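Local structure of WbmS, polysaccharide deacetylase involved in O-antigen biosynthesis (Bordetella bronchiseptica, 3HFT) at residues E33-R38 and D200-L205; L176-V181 and D206-H211. The protein probably removes acetyl groups from a polysaccharide with the help of a bound zinc ion, as a putative deacetylase of O-antigen biosynthesis. One frame throughout, in Å; residues are numbered along the deposited sequence.

Contact 1 (E33-R38 and D200-L205); sequences ESWRGR and DGINVL
Asp200 meets Arg36 through its backbone and CB. The arginine leaves the chain with CG anti to its backbone N (chi1 -157°) and runs extended to NE; the guanidinium beyond has Asp200 O over one face, offset toward the rim. NH1 comes to 3.2 Å from Asp200 O, at an angle too poor for a hydrogen bond; that oxygen is bonded instead by the side chain of Gln161. NH2 reaches Asp200 CB at 3.4 Å, while the guanidinium and carboxylate planes stand nearly perpendicular and their charged atoms do not touch. Next along the chain, Gly201 O takes the N-H of Gly37 (N to O 2.8 Å), with the donor tilted from the carbonyl plane. Gly37 sits at the third position of a type II turn from Trp35 to Arg38, where its positive phi (75°) favours glycine, and Arg38 N closes the turn on Trp35 O. The turn leads directly into strand 39-44, and the loop residues Asp200 to Ile202 lead into strand 203-207, its parallel neighbour in the sheet; the contact therefore ties together the entrances of two adjacent strands in the polysaccharide deacetylase domain. Ile202 comes next, crossing Trp35 at about a right angle: its CB lies 3.8 Å from indole CD1, and its CG1 and CD1 pack on Trp35 CB. The indole NE1 is bonded to Gln161. At Asn203 a single carbonyl, Arg38 O, is gripped twice, by the backbone N at 3.2 Å and by ND2 at 3.1 Å. The backbone donor lies nearly in line with C=O, whereas ND2 stands above the carbonyl plane, although the oxygen is in the plane of the amide. The other end of this amide, OD1, accepts from Gln198 N.

Contact 2 (L176-V181 and D206-H211); sequences LWEDDV and DFHPIH. With EDO (1,2-ethanediol), chain D; EDO (1,2-ethanediol), chain F.
The ring of His208 carries ethanediol D over one face, its C2 offset toward the rim, while carboxylates and ethanediol F gather at its edge; both diols probably come from the crystallisation liquor. There ND1 donates to the syn lone pair of Asp179 OD1 at 2.7 Å, in the ring plane; Glu178 OE2 lies 3.4 Å from CE1; and NE2 donates to ethanediol F O2 at 2.6 Å. His211 has Ile210 CG2 over the centre of one face, and its NE2 bonds O1 of ethanediol D, which in turn donates to Asp180 OD2. One face of the Phe207 ring receives Trp177 CZ3, 3.5 Å from CE2, the ring planes inclined at 42°.

Asp179 grips His208 twice. Its CG lies between backbone N and carbonyl carbon (chi1 52°), and OD2 accepts His208 N at 2.8 Å in a nearly straight bond (175°), so one carboxylate holds both backbone and ring. The ND1 bond thereby fixes the ring's rotation. Glu178 and Asp206 lie side by side, pointing the same way, with the acceptors OE1 and OD2 3.3 Å apart; Tyr175 bonds Glu178 OE1.

His208 lies near the zinc ion held by Asp46, His92 and His127. Next to this cluster, a parallel bridge pairs Glu178 with Asp206: Asp206 N bonds Trp177 O, and Asp179 N bonds Asp206 O. The contact lies within a beta-alpha-beta unit at the edge of the parallel sheet: the short, weakly bonded strand about 177-178 runs into helix 179-185 and borders strand 203-207, which leads to helix 209-214, while helix 245-256 packs against Phe207, Asp179 and His211.

How the contacts relate
Both contacts use strand 203-207, contact 1 at its start and contact 2 at its end, and their centres lie about 18 Å apart. Both are buried, but contact 1 lies farther from the centre of the chain, with Arg36 exposed at its margin, and joins the strand to the approach to 39-44; contact 2 lies deeper and joins it to 177-178 on its other side. Backbone carbonyls and one amide do most of the binding in contact 1, whereas carboxylates and imidazoles clustered near the zinc site dominate contact 2. They meet where Val204 O probably bonds Leu176 N and Leu205 CD2 packs on Trp177 CB.

Contact 1 (E33-R38 and D200-L205)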
ATOM      1  N   GLU A  33     -18.280  13.123  -7.910  1.00 35.27           N
ATOM      2  CA  GLU A  33     -18.039  14.220  -8.844  1.00 34.62           C
ATOM      3  C   GLU A  33     -16.776  14.974  -8.441  1.00 35.52           C
ATOM      4  O   GLU A  33     -16.135  15.618  -9.261  1.00 36.17           O
ATOM      5  CB  GLU A  33     -19.240  15.199  -8.885  1.00 33.53           C
ATOM      6  N   SER A  34     -16.395  14.874  -7.177  1.00 36.88           N
ATOM      7  CA  SER A  34     -15.218  15.590  -6.698  1.00 36.26           C
ATOM      8  C   SER A  34     -13.896  15.010  -7.180  1.00 36.25           C
ATOM      9  O   SER A  34     -12.856  15.661  -7.047  1.00 36.09           O
ATOM     10  CB  SER A  34     -15.222  15.650  -5.169  1.00 36.04           C
ATOM     11  OG  SER A  34     -14.936  14.401  -4.589  1.00 32.33           O
ATOM     12  N   TRP A  35     -13.915  13.798  -7.721  1.00 36.30           N
ATOM     13  CA  TRP A  35     -12.683  13.144  -8.178  1.00 34.60           C
ATOM     14  C   TRP A  35     -12.744  12.429  -9.511  1.00 33.14           C
ATOM     15  O   TRP A  35     -11.716  12.229 -10.147  1.00 31.71           O
ATOM     16  CB  TRP A  35     -12.218  12.102  -7.159  1.00 34.75           C
ATOM     17  CG  TRP A  35     -13.001  10.769  -7.149  1.00 40.06           C
ATOM     18  CD1 TRP A  35     -12.908   9.703  -8.075  1.00 36.79           C
ATOM     19  CD2 TRP A  35     -13.917  10.345  -6.165  1.00 39.42           C
ATOM     20  NE1 TRP A  35     -13.734   8.685  -7.697  1.00 47.28           N
ATOM     21  CE2 TRP A  35     -14.373   9.047  -6.533  1.00 42.40           C
ATOM     22  CE3 TRP A  35     -14.391  10.915  -4.995  1.00 39.48           C
ATOM     23  CZ2 TRP A  35     -15.274   8.330  -5.766  1.00 48.69           C
ATOM     24  CZ3 TRP A  35     -15.292  10.205  -4.222  1.00 46.76           C
ATOM     25  CH2 TRP A  35     -15.741   8.920  -4.606  1.00 50.98           C
ATOM     26  N   ARG A  36     -13.918  11.981  -9.919  1.00 33.65           N
ATOM     27  CA  ARG A  36     -14.030  11.125 -11.083  1.00 31.40           C
ATOM     28  C   ARG A  36     -13.624  11.827 -12.335  1.00 32.29           C
ATOM     29  O   ARG A  36     -14.176  12.879 -12.694  1.00 31.65           O
ATOM     30  CB  ARG A  36     -15.451  10.605 -11.192  1.00 33.26           C
ATOM     31  CG  ARG A  36     -15.587   9.355 -11.967  1.00 43.12           C
ATOM     32  CD  ARG A  36     -17.025   8.884 -11.875  1.00 47.60           C
ATOM     33  NE  ARG A  36     -17.338   7.995 -12.978  1.00 49.96           N
ATOM     34  CZ  ARG A  36     -17.338   6.673 -12.909  1.00 57.73           C
ATOM     35  NH1 ARG A  36     -17.045   6.052 -11.754  1.00 60.66           N
ATOM     36  NH2 ARG A  36     -17.644   5.966 -13.998  1.00 55.58           N
ATOM     37  N   GLY A  37     -12.631  11.279 -13.006  1.00 31.29           N
ATOM     38  CA  GLY A  37     -12.097  11.900 -14.222  1.00 32.02           C
ATOM     39  C   GLY A  37     -11.210  13.120 -14.022  1.00 33.00           C
ATOM     40  O   GLY A  37     -10.752  13.721 -14.990  1.00 33.15           O
ATOM     41  N   ARG A  38     -10.942  13.487 -12.778  1.00 32.76           N
ATOM     42  CA  ARG A  38     -10.155  14.664 -12.495  1.00 32.22           C
ATOM     43  C   ARG A  38      -8.711  14.281 -12.331  1.00 32.31           C
ATOM     44  O   ARG A  38      -8.386  13.106 -12.110  1.00 32.24           O
ATOM     45  CB  ARG A  38     -10.677  15.371 -11.242  1.00 33.31           C
ATOM     46  CG  ARG A  38     -12.141  15.757 -11.362  1.00 40.87           C
ATOM     47  CD  ARG A  38     -12.597  16.529 -10.161  1.00 46.68           C
ATOM     48  NE  ARG A  38     -12.332  17.951 -10.294  1.00 45.96           N
ATOM     49  CZ  ARG A  38     -12.429  18.852  -9.307  1.00 49.97           C
ATOM     50  NH1 ARG A  38     -12.780  18.492  -8.055  1.00 36.48           N
ATOM     51  NH2 ARG A  38     -12.167  20.137  -9.578  1.00 48.38           N
ATOM     52  N   ASP A 200     -13.121   7.555 -15.776  1.00 28.80           N
ATOM     53  CA  ASP A 200     -13.997   6.911 -14.804  1.00 31.29           C
ATOM     54  C   ASP A 200     -13.337   6.634 -13.445  1.00 30.18           C
ATOM     55  O   ASP A 200     -13.934   5.965 -12.604  1.00 31.15           O
ATOM     56  CB  ASP A 200     -14.533   5.574 -15.348  1.00 30.52           C
ATOM     57  CG  ASP A 200     -13.436   4.672 -15.956  1.00 31.61           C
ATOM     58  OD1 ASP A 200     -12.259   5.069 -16.090  1.00 32.36           O
ATOM     59  OD2 ASP A 200     -13.796   3.549 -16.355  1.00 32.28           O
ATOM     60  N   GLY A 201     -12.155   7.175 -13.227  1.00 31.48           N
ATOM     61  CA  GLY A 201     -11.450   6.963 -11.970  1.00 31.87           C
ATOM     62  C   GLY A 201     -10.762   8.223 -11.529  1.00 32.12           C
ATOM     63  O   GLY A 201     -10.918   9.283 -12.161  1.00 34.05           O
ATOM     64  N   ILE A 202     -10.028   8.125 -10.425  1.00 32.45           N
ATOM     65  CA  ILE A 202      -9.219   9.211  -9.929  1.00 30.56           C
ATOM     66  C   ILE A 202      -7.830   9.158 -10.542  1.00 32.07           C
ATOM     67  O   ILE A 202      -7.244   8.087 -10.649  1.00 32.98           O
ATOM     68  CB  ILE A 202      -9.171   9.201  -8.367  1.00 30.38           C
ATOM     69  CG1 ILE A 202      -8.633  10.543  -7.873  1.00 35.41           C
ATOM     70  CG2 ILE A 202      -8.369   8.001  -7.823  1.00 30.86           C
ATOM     71  CD1 ILE A 202      -8.618  10.642  -6.374  1.00 34.84           C
ATOM     72  N   ASN A 203      -7.283  10.313 -10.957  1.00 30.10           N
ATOM     73  CA  ASN A 203      -5.979  10.379 -11.625  1.00 32.89           C
ATOM     74  C   ASN A 203      -4.960  11.219 -10.861  1.00 33.63           C
ATOM     75  O   ASN A 203      -4.918  12.455 -11.010  1.00 34.88           O
ATOM     76  CB  ASN A 203      -6.166  10.988 -13.016  1.00 32.57           C
ATOM     77  CG  ASN A 203      -7.134  10.201 -13.874  1.00 34.03           C
ATOM     78  OD1 ASN A 203      -6.717   9.270 -14.593  1.00 34.31           O
ATOM     79  ND2 ASN A 203      -8.414  10.614 -13.887  1.00 28.73           N
ATOM     80  N   VAL A 204      -4.188  10.577  -9.992  1.00 31.59           N
ATOM     81  CA  VAL A 204      -3.194  11.269  -9.190  1.00 31.24           C
ATOM     82  C   VAL A 204      -1.817  10.944  -9.781  1.00 33.91           C
ATOM     83  O   VAL A 204      -1.484   9.763 -10.029  1.00 31.76           O
ATOM     84  CB  VAL A 204      -3.280  10.882  -7.689  1.00 31.77           C
ATOM     85  CG1 VAL A 204      -2.304  11.733  -6.862  1.00 33.10           C
ATOM     86  CG2 VAL A 204      -4.714  10.994  -7.154  1.00 28.93           C
ATOM     87  N   LEU A 205      -1.041  11.997 -10.059  1.00 30.24           N
ATOM     88  CA  LEU A 205       0.310  11.836 -10.598  1.00 33.81           C
ATOM     89  C   LEU A 205       1.279  12.462  -9.616  1.00 34.53           C
ATOM     90  O   LEU A 205       0.942  13.458  -8.956  1.00 36.18           O
ATOM     91  CB  LEU A 205       0.443  12.491 -11.981  1.00 32.85           C
ATOM     92  CG  LEU A 205      -0.410  11.923 -13.118  1.00 35.57           C
ATOM     93  CD1 LEU A 205      -1.792  12.620 -13.194  1.00 31.40           C
ATOM     94  CD2 LEU A 205       0.273  12.072 -14.459  1.00 35.27           C
TER

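Contact 2 (L176-V181 and D206-H211)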
ATOM      1  N   LEU A 176      -1.401   6.773  -9.664  1.00 31.89           N
ATOM      2  CA  LEU A 176      -1.190   5.862 -10.785  1.00 31.27           C
ATOM      3  C   LEU A 176       0.010   6.129 -11.719  1.00 31.22           C
ATOM      4  O   LEU A 176       0.291   5.342 -12.625  1.00 32.78           O
ATOM      5  CB  LEU A 176      -2.495   5.793 -11.610  1.00 32.64           C
ATOM      6  CG  LEU A 176      -3.193   7.060 -12.154  1.00 32.76           C
ATOM      7  CD1 LEU A 176      -2.267   7.973 -12.989  1.00 30.94           C
ATOM      8  CD2 LEU A 176      -4.476   6.673 -12.938  1.00 33.09           C
ATOM      9  N   TRP A 177       0.724   7.213 -11.469  1.00 33.69           N
ATOM     10  CA  TRP A 177       1.874   7.601 -12.284  1.00 32.81           C
ATOM     11  C   TRP A 177       2.846   8.418 -11.447  1.00 33.55           C
ATOM     12  O   TRP A 177       2.429   9.235 -10.596  1.00 32.64           O
ATOM     13  CB  TRP A 177       1.408   8.393 -13.510  1.00 33.78           C
ATOM     14  CG  TRP A 177       2.489   8.570 -14.584  1.00 32.63           C
ATOM     15  CD1 TRP A 177       2.601   7.861 -15.746  1.00 32.87           C
ATOM     16  CD2 TRP A 177       3.502   9.587 -14.639  1.00 32.01           C
ATOM     17  NE1 TRP A 177       3.668   8.321 -16.486  1.00 33.22           N
ATOM     18  CE2 TRP A 177       4.236   9.380 -15.830  1.00 30.58           C
ATOM     19  CE3 TRP A 177       3.916  10.595 -13.763  1.00 34.30           C
ATOM     20  CZ2 TRP A 177       5.342  10.180 -16.192  1.00 37.02           C
ATOM     21  CZ3 TRP A 177       5.004  11.394 -14.125  1.00 35.44           C
ATOM     22  CH2 TRP A 177       5.710  11.166 -15.317  1.00 33.64           C
ATOM     23  N   GLU A 178       4.144   8.169 -11.655  1.00 32.98           N
ATOM     24  CA  GLU A 178       5.220   8.880 -10.954  1.00 32.57           C
ATOM     25  C   GLU A 178       6.415   8.932 -11.907  1.00 31.55           C
ATOM     26  O   GLU A 178       6.692   7.963 -12.654  1.00 34.07           O
ATOM     27  CB  GLU A 178       5.558   8.212  -9.622  1.00 34.73           C
ATOM     28  CG  GLU A 178       6.718   8.833  -8.846  1.00 35.07           C
ATOM     29  CD  GLU A 178       6.956   8.169  -7.512  1.00 37.97           C
ATOM     30  OE1 GLU A 178       5.962   7.721  -6.877  1.00 39.23           O
ATOM     31  OE2 GLU A 178       8.140   8.089  -7.097  1.00 38.80           O
ATOM     32  N   ASP A 179       7.105  10.057 -11.896  1.00 33.56           N
ATOM     33  CA  ASP A 179       8.207  10.282 -12.846  1.00 36.80           C
ATOM     34  C   ASP A 179       9.334   9.284 -12.744  1.00 33.85           C
ATOM     35  O   ASP A 179       9.730   8.685 -13.775  1.00 36.02           O
ATOM     36  CB  ASP A 179       8.702  11.761 -12.904  1.00 37.21           C
ATOM     37  CG  ASP A 179       9.058  12.364 -11.541  1.00 34.03           C
ATOM     38  OD1 ASP A 179       9.199  11.629 -10.561  1.00 36.51           O
ATOM     39  OD2 ASP A 179       9.208  13.610 -11.469  1.00 33.65           O
ATOM     40  N   ASP A 180       9.896   9.094 -11.559  1.00 35.03           N
ATOM     41  CA  ASP A 180      10.978   8.125 -11.422  1.00 35.73           C
ATOM     42  C   ASP A 180      10.493   6.690 -11.639  1.00 35.59           C
ATOM     43  O   ASP A 180      11.206   5.870 -12.231  1.00 36.77           O
ATOM     44  CB  ASP A 180      11.775   8.300 -10.120  1.00 37.01           C
ATOM     45  CG  ASP A 180      10.922   8.313  -8.882  1.00 46.65           C
ATOM     46  OD1 ASP A 180       9.683   8.285  -8.960  1.00 40.10           O
ATOM     47  OD2 ASP A 180      11.510   8.417  -7.795  1.00 56.94           O
ATOM     48  N   VAL A 181       9.249   6.406 -11.256  1.00 36.59           N
ATOM     49  CA  VAL A 181       8.636   5.088 -11.523  1.00 36.38           C
ATOM     50  C   VAL A 181       8.428   4.835 -13.023  1.00 35.70           C
ATOM     51  O   VAL A 181       8.576   3.696 -13.506  1.00 39.21           O
ATOM     52  CB  VAL A 181       7.327   4.911 -10.709  1.00 35.70           C
ATOM     53  CG1 VAL A 181       6.630   3.613 -11.062  1.00 38.64           C
ATOM     54  CG2 VAL A 181       7.665   4.924  -9.219  1.00 36.13           C
ATOM     55  N   ASP A 206       2.468  11.875  -9.505  1.00 32.57           N
ATOM     56  CA  ASP A 206       3.505  12.345  -8.603  1.00 32.16           C
ATOM     57  C   ASP A 206       4.766  12.740  -9.377  1.00 33.24           C
ATOM     58  O   ASP A 206       5.377  11.901 -10.063  1.00 33.87           O
ATOM     59  CB  ASP A 206       3.847  11.243  -7.617  1.00 30.88           C
ATOM     60  CG  ASP A 206       4.848  11.665  -6.543  1.00 38.46           C
ATOM     61  OD1 ASP A 206       5.156  12.873  -6.418  1.00 36.79           O
ATOM     62  OD2 ASP A 206       5.263  10.744  -5.781  1.00 38.58           O
ATOM     63  N   PHE A 207       5.153  14.009  -9.244  1.00 32.07           N
ATOM     64  CA  PHE A 207       6.387  14.540  -9.857  1.00 34.40           C
ATOM     65  C   PHE A 207       7.363  15.022  -8.782  1.00 33.54           C
ATOM     66  O   PHE A 207       6.954  15.480  -7.734  1.00 34.75           O
ATOM     67  CB  PHE A 207       6.085  15.734 -10.749  1.00 35.33           C
ATOM     68  CG  PHE A 207       5.309  15.407 -12.002  1.00 32.30           C
ATOM     69  CD1 PHE A 207       3.930  15.386 -12.000  1.00 32.85           C
ATOM     70  CD2 PHE A 207       5.979  15.172 -13.203  1.00 33.12           C
ATOM     71  CE1 PHE A 207       3.226  15.119 -13.191  1.00 32.59           C
ATOM     72  CE2 PHE A 207       5.289  14.887 -14.373  1.00 35.37           C
ATOM     73  CZ  PHE A 207       3.909  14.851 -14.357  1.00 33.47           C
ATOM     74  N   HIS A 208       8.646  14.947  -9.088  1.00 33.44           N
ATOM     75  CA  HIS A 208       9.707  15.515  -8.252  1.00 33.56           C
ATOM     76  C   HIS A 208      10.309  16.721  -8.972  1.00 32.60           C
ATOM     77  O   HIS A 208      10.636  16.637 -10.151  1.00 33.11           O
ATOM     78  CB  HIS A 208      10.804  14.490  -7.980  1.00 33.49           C
ATOM     79  CG  HIS A 208      10.305  13.268  -7.283  1.00 35.22           C
ATOM     80  ND1 HIS A 208       9.744  12.203  -7.967  1.00 34.61           N
ATOM     81  CD2 HIS A 208      10.217  12.967  -5.970  1.00 36.19           C
ATOM     82  CE1 HIS A 208       9.355  11.288  -7.091  1.00 42.10           C
ATOM     83  NE2 HIS A 208       9.619  11.731  -5.871  1.00 38.07           N
ATOM     84  N   PRO A 209      10.446  17.843  -8.253  1.00 32.05           N
ATOM     85  CA  PRO A 209      11.075  19.045  -8.782  1.00 31.87           C
ATOM     86  C   PRO A 209      12.398  18.777  -9.490  1.00 32.37           C
ATOM     87  O   PRO A 209      12.602  19.306 -10.588  1.00 31.50           O
ATOM     88  CB  PRO A 209      11.242  19.911  -7.539  1.00 33.53           C
ATOM     89  CG  PRO A 209      10.028  19.597  -6.745  1.00 31.66           C
ATOM     90  CD  PRO A 209       9.848  18.086  -6.932  1.00 31.20           C
ATOM     91  N   ILE A 210      13.239  17.917  -8.907  1.00 32.15           N
ATOM     92  CA  ILE A 210      14.524  17.581  -9.518  1.00 32.48           C
ATOM     93  C   ILE A 210      14.324  16.985 -10.913  1.00 31.27           C
ATOM     94  O   ILE A 210      15.055  17.327 -11.844  1.00 32.65           O
ATOM     95  CB  ILE A 210      15.423  16.663  -8.615  1.00 32.67           C
ATOM     96  CG1 ILE A 210      16.859  16.662  -9.164  1.00 34.82           C
ATOM     97  CG2 ILE A 210      14.843  15.190  -8.453  1.00 31.41           C
ATOM     98  CD1 ILE A 210      17.548  18.098  -9.246  1.00 29.68           C
ATOM     99  N   HIS A 211      13.336  16.127 -11.083  1.00 31.57           N
ATOM    100  CA  HIS A 211      13.144  15.521 -12.415  1.00 32.75           C
ATOM    101  C   HIS A 211      12.488  16.472 -13.380  1.00 31.81           C
ATOM    102  O   HIS A 211      12.760  16.442 -14.580  1.00 31.19           O
ATOM    103  CB  HIS A 211      12.389  14.198 -12.327  1.00 32.85           C
ATOM    104  CG  HIS A 211      13.114  13.160 -11.542  1.00 33.13           C
ATOM    105  ND1 HIS A 211      14.442  12.881 -11.751  1.00 34.05           N
ATOM    106  CD2 HIS A 211      12.717  12.371 -10.520  1.00 36.62           C
ATOM    107  CE1 HIS A 211      14.827  11.941 -10.908  1.00 37.26           C
ATOM    108  NE2 HIS A 211      13.795  11.608 -10.154  1.00 33.17           N
TER
HETATM  109  C1  EDO D 259      14.424  10.327  -6.867  1.00 54.81           C
HETATM  110  O1  EDO D 259      13.966   9.782  -8.107  1.00 39.94           O
HETATM  111  C2  EDO D 259      13.743  11.675  -6.611  1.00 61.80           C
HETATM  112  O2  EDO D 259      13.724  11.985  -5.207  1.00 64.92           O
HETATM  113  C1  EDO F 261       8.110   8.456  -2.784  1.00 45.88           C
HETATM  114  O1  EDO F 261       9.406   8.543  -2.155  1.00 36.55           O
HETATM  115  C2  EDO F 261       8.110   9.400  -3.987  1.00 48.48           C
HETATM  116  O2  EDO F 261       8.709  10.692  -3.661  1.00 40.66           O